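PDB 3C24: putative oxidoreductase from Jannaschia sp., which is of unconfirmed function but probably acts as an NAD(P)-dependent oxidoreductase with a Rossmann-type nucleotide-binding domain. Local coordinates for residues Asp167-Glu170 with Thr171-Ser174; Met200-Val203 with Glu204-His208. All coordinates share one frame; numbering follows the deposited sequence.

Contact 1: residues Asp167-Glu170 with Thr171-Ser174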
# COMPACT_ATOMS: atom_id res chain seq x y z
N ASP A 167 -4.04 -7.41 -28.31
CA ASP A 167 -5.10 -8.43 -28.22
C ASP A 167 -4.57 -9.70 -27.53
O ASP A 167 -5.27 -10.31 -26.69
CB ASP A 167 -5.65 -8.77 -29.59
CG ASP A 167 -6.82 -9.71 -29.52
OD1 ASP A 167 -7.91 -9.27 -29.13
OD2 ASP A 167 -6.65 -10.90 -29.86
N ILE A 168 -3.37 -10.10 -27.87
CA ILE A 168 -2.78 -11.28 -27.26
C ILE A 168 -2.58 -11.04 -25.76
O ILE A 168 -2.97 -11.88 -24.91
CB ILE A 168 -1.49 -11.73 -27.92
CG1 ILE A 168 -1.70 -12.03 -29.42
CG2 ILE A 168 -0.97 -12.98 -27.21
CD1 ILE A 168 -2.85 -12.94 -29.69
N CYS A 169 -2.03 -9.89 -25.42
CA CYS A 169 -1.82 -9.56 -23.99
C CYS A 169 -3.12 -9.46 -23.22
O CYS A 169 -3.20 -9.90 -22.07
CB CYS A 169 -1.04 -8.25 -23.83
SG CYS A 169 0.67 -8.40 -24.35
N GLU A 170 -4.14 -8.92 -23.87
CA GLU A 170 -5.47 -8.78 -23.24
C GLU A 170 -6.12 -10.15 -22.99
O GLU A 170 -6.89 -10.37 -22.02
CB GLU A 170 -6.36 -7.90 -24.08
CG GLU A 170 -6.02 -6.44 -23.98
CD GLU A 170 -6.66 -5.60 -25.08
OE1 GLU A 170 -7.49 -6.14 -25.82
OE2 GLU A 170 -6.31 -4.41 -25.21
N THR A 171 -5.75 -11.10 -23.84
CA THR A 171 -6.24 -12.48 -23.72
C THR A 171 -5.47 -13.18 -22.61
O THR A 171 -6.05 -13.84 -21.75
CB THR A 171 -6.05 -13.26 -25.02
OG1 THR A 171 -6.62 -12.53 -26.09
CG2 THR A 171 -6.61 -14.71 -24.89
N MSE A 172 -4.14 -13.02 -22.60
CA MSE A 172 -3.30 -13.69 -21.60
C MSE A 172 -3.53 -13.25 -20.17
O MSE A 172 -3.40 -14.06 -19.21
CB MSE A 172 -1.81 -13.55 -21.95
CG MSE A 172 -1.46 -14.22 -23.22
SE MSE A 172 0.51 -14.13 -23.48
CE MSE A 172 0.75 -12.28 -23.51
N TRP A 173 -3.92 -11.99 -20.04
CA TRP A 173 -4.01 -11.35 -18.73
C TRP A 173 -5.40 -10.89 -18.35
O TRP A 173 -5.57 -10.06 -17.45
CB TRP A 173 -3.03 -10.16 -18.65
CG TRP A 173 -1.59 -10.60 -18.73
CD1 TRP A 173 -1.06 -11.67 -18.15
CD2 TRP A 173 -0.50 -9.90 -19.37
NE1 TRP A 173 0.29 -11.75 -18.40
CE2 TRP A 173 0.66 -10.67 -19.15
CE3 TRP A 173 -0.39 -8.72 -20.11
CZ2 TRP A 173 1.90 -10.30 -19.64
CZ3 TRP A 173 0.87 -8.34 -20.60
CH2 TRP A 173 2.00 -9.15 -20.36
N SER A 174 -6.39 -11.46 -19.05
CA SER A 174 -7.82 -11.14 -18.80
C SER A 174 -8.19 -11.45 -17.36
O SER A 174 -7.73 -12.43 -16.82
CB SER A 174 -8.76 -11.88 -19.74
OG SER A 174 -8.71 -13.26 -19.49

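Contact 2: residues Met200-Val203 with Glu204-His208. With SO4 (sulfate ion), chain F.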
# COMPACT_ATOMS: atom_id res chain seq x y z
N MSE A 200 9.58 -0.87 -4.83
CA MSE A 200 10.14 -2.01 -4.09
C MSE A 200 10.99 -1.64 -2.90
O MSE A 200 10.86 -2.20 -1.80
CB MSE A 200 10.98 -2.92 -4.96
CG MSE A 200 11.29 -4.15 -4.20
SE MSE A 200 10.00 -5.44 -4.75
CE MSE A 200 10.87 -5.32 -6.59
N PRO A 201 11.92 -0.67 -3.06
CA PRO A 201 12.68 -0.35 -1.85
C PRO A 201 11.84 0.24 -0.74
O PRO A 201 12.17 0.03 0.43
CB PRO A 201 13.71 0.72 -2.33
CG PRO A 201 13.53 0.92 -3.72
CD PRO A 201 12.51 -0.06 -4.27
N PHE A 202 10.80 0.97 -1.11
CA PHE A 202 9.78 1.56 -0.16
C PHE A 202 9.13 0.48 0.62
O PHE A 202 9.09 0.45 1.84
CB PHE A 202 8.66 2.32 -0.95
CG PHE A 202 7.22 2.37 -0.27
CD1 PHE A 202 7.01 2.88 0.99
CD2 PHE A 202 6.09 1.98 -0.98
CE1 PHE A 202 5.71 2.96 1.58
CE2 PHE A 202 4.81 2.02 -0.40
CZ PHE A 202 4.63 2.53 0.87
N VAL A 203 8.64 -0.49 -0.13
CA VAL A 203 7.93 -1.61 0.50
C VAL A 203 8.82 -2.41 1.44
O VAL A 203 8.45 -2.74 2.58
CB VAL A 203 7.21 -2.49 -0.54
CG1 VAL A 203 6.58 -3.67 0.11
CG2 VAL A 203 6.07 -1.67 -1.23
N GLU A 204 10.03 -2.73 0.98
CA GLU A 204 10.97 -3.46 1.86
C GLU A 204 11.28 -2.65 3.11
O GLU A 204 11.34 -3.19 4.22
CB GLU A 204 12.24 -3.87 1.12
CG GLU A 204 13.30 -4.45 2.04
CD GLU A 204 14.08 -5.53 1.38
OE1 GLU A 204 13.45 -6.45 0.79
OE2 GLU A 204 15.31 -5.51 1.51
N THR A 205 11.49 -1.35 2.93
CA THR A 205 11.73 -0.47 4.08
C THR A 205 10.55 -0.53 5.07
O THR A 205 10.77 -0.56 6.28
CB THR A 205 12.05 0.99 3.65
OG1 THR A 205 13.16 0.94 2.75
CG2 THR A 205 12.37 1.84 4.89
N MSE A 206 9.31 -0.62 4.59
CA MSE A 206 8.15 -0.67 5.48
C MSE A 206 8.17 -1.92 6.31
O MSE A 206 7.91 -1.90 7.50
CB MSE A 206 6.82 -0.61 4.74
CG MSE A 206 6.56 0.59 3.92
SE MSE A 206 6.55 2.26 4.98
CE MSE A 206 8.40 2.73 4.46
N VAL A 207 8.54 -3.05 5.70
CA VAL A 207 8.64 -4.31 6.44
C VAL A 207 9.78 -4.21 7.48
O VAL A 207 9.65 -4.61 8.64
CB VAL A 207 8.96 -5.51 5.50
CG1 VAL A 207 9.30 -6.79 6.36
CG2 VAL A 207 7.80 -5.78 4.53
N HIS A 208 10.90 -3.68 7.07
CA HIS A 208 12.03 -3.58 7.96
C HIS A 208 11.77 -2.59 9.09
O HIS A 208 12.36 -2.71 10.17
CB HIS A 208 13.31 -3.23 7.23
CG HIS A 208 13.83 -4.35 6.37
ND1 HIS A 208 14.83 -4.18 5.44
CD2 HIS A 208 13.44 -5.65 6.29
CE1 HIS A 208 15.07 -5.34 4.85
NE2 HIS A 208 14.25 -6.25 5.34
S SO4 F . 17.81 -2.17 5.26
O1 SO4 F . 18.58 -2.62 4.09
O2 SO4 F . 16.35 -2.11 4.90
O3 SO4 F . 17.98 -3.15 6.29
O4 SO4 F . 18.32 -0.86 5.56

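Contact 1: residues Asp167-Glu170 with Thr171-Ser174
Thr171 N and Met172 N bond back to Asp167 O and Ile168 O as the last regular turns of helix 160-172, and Trp173, whose N still reaches Cys169 O at 3.0 Å, is the first residue to leave helical backbone angles. Asp167 O takes two donors from the same residue: the Thr171 hydroxyl OG1 at 2.7 Å and Thr171 N at 3.0 Å, arriving from opposite faces of the carbonyl plane. The hydroxyl gets there because OG1 stands beside its own backbone N, anti to the carbonyl carbon (chi1 -53°), and so leans back over the preceding turn. Met172 N takes the straighter path to Ile168 O, 2.8 Å away.

This helix is the crossover of a beta-alpha-beta unit, leading from strand 148-156 to strand 176-181, the last strand of the mixed sheet. Its inward face carries Cys169, Met172 and Trp173, and the cysteine sulfur makes a sulfur-aromatic contact with the indole: Cys169 SG sits 4.6 Å from the centroid of the six-membered ring of Trp173, obliquely placed, while Cys169 CB touches Trp173 CZ3 at 3.8 Å. The bent chain of selenomethionine Met172 brings its methyl CE to 4.0 Å from Cys169 SG and to 4.1 Å from Ile168 CG2, and Met172 CB lies over one face of the indole, offset toward the rim. Ile150 of strand 148-156 and Phe119 of strand 117-123 pack against Cys169, and Ile27 of helix 22-33 meets both Met172 and Trp173. On the polar side, the Asp167 carboxylate is bonded to Asn7 and His36, and that of Glu170 to Thr179 and Asn7, tying the helix to the N-terminal segment and to its own following strand.

Contact 2: residues Met200-Val203 with Glu204-His208
Phe202 and Met206, one helical turn apart, carry the apolar part of this contact. The selenomethionine folds back at chi2 and again at chi3, bringing CG to 3.4 Å from Phe202 CE1 and CE to 3.7 Å from Phe202 CD1. Its selenium stands 4.7 Å from the centroid of the Phe202 ring, an oblique Met-aromatic contact. An alanine in place of Phe202 would probably leave the selenium and methyl of Met206 without their aromatic neighbour and open a gap where the two subunits meet.

The Phe202 ring also meets Phe202 of the second subunit, the planes about 30° apart. The segment belongs to the long helix 184-217, kinked at Pro201, whose N has no bond to the turn before; helix 221-239 packs alongside through Leu232 on Phe202 and Met228 on Met206.

Among the hydrogen bonds, Pro201 O receives two from Thr205: the hydroxyl OG1 at 2.7 Å and the backbone N at 2.9 Å, from opposite faces of the carbonyl plane. OG1 points back along the helix because it lies anti to the carbonyl carbon of Thr205 (chi1 -55°). Glu204 N reaches Met200 O in a nearly straight bond, 174° at the hydrogen.

Polar contacts line the flank. Glu204 CG lies 3.4 Å above one face of the His208 imidazole, toward its rim, while the Glu204 carboxylate forms a salt bridge with Lys259 of the second subunit and a hydrogen bond with Trp239 of that subunit. His208 ND1 gives a 2.6 Å bond to sulfate O2 at the ring's edge, in plane; Lys259, Arg268 and Trp267 of the second subunit grip the same sulfate, an ion probably from the crystallisation liquor.

From the N terminus the chain builds most of the mixed sheet before reaching contact 1 at the end of helix 160-172, then adds strand 176-181 and enters helix 184-217, where contact 2 lies. The two come in series, neither nested nor crossed, and each stays within one continuous run of residues, closing helical turns and no long loop. The centres of contact 1 and contact 2 are about 31 Å apart, on opposite sides of the chain's centre. The side chains of contact 1 also pack against the sheet and helix 22-33, whereas contact 2 lies within helix 184-217, where Phe202 and Met206 also pack on helix 221-239 and on the second subunit.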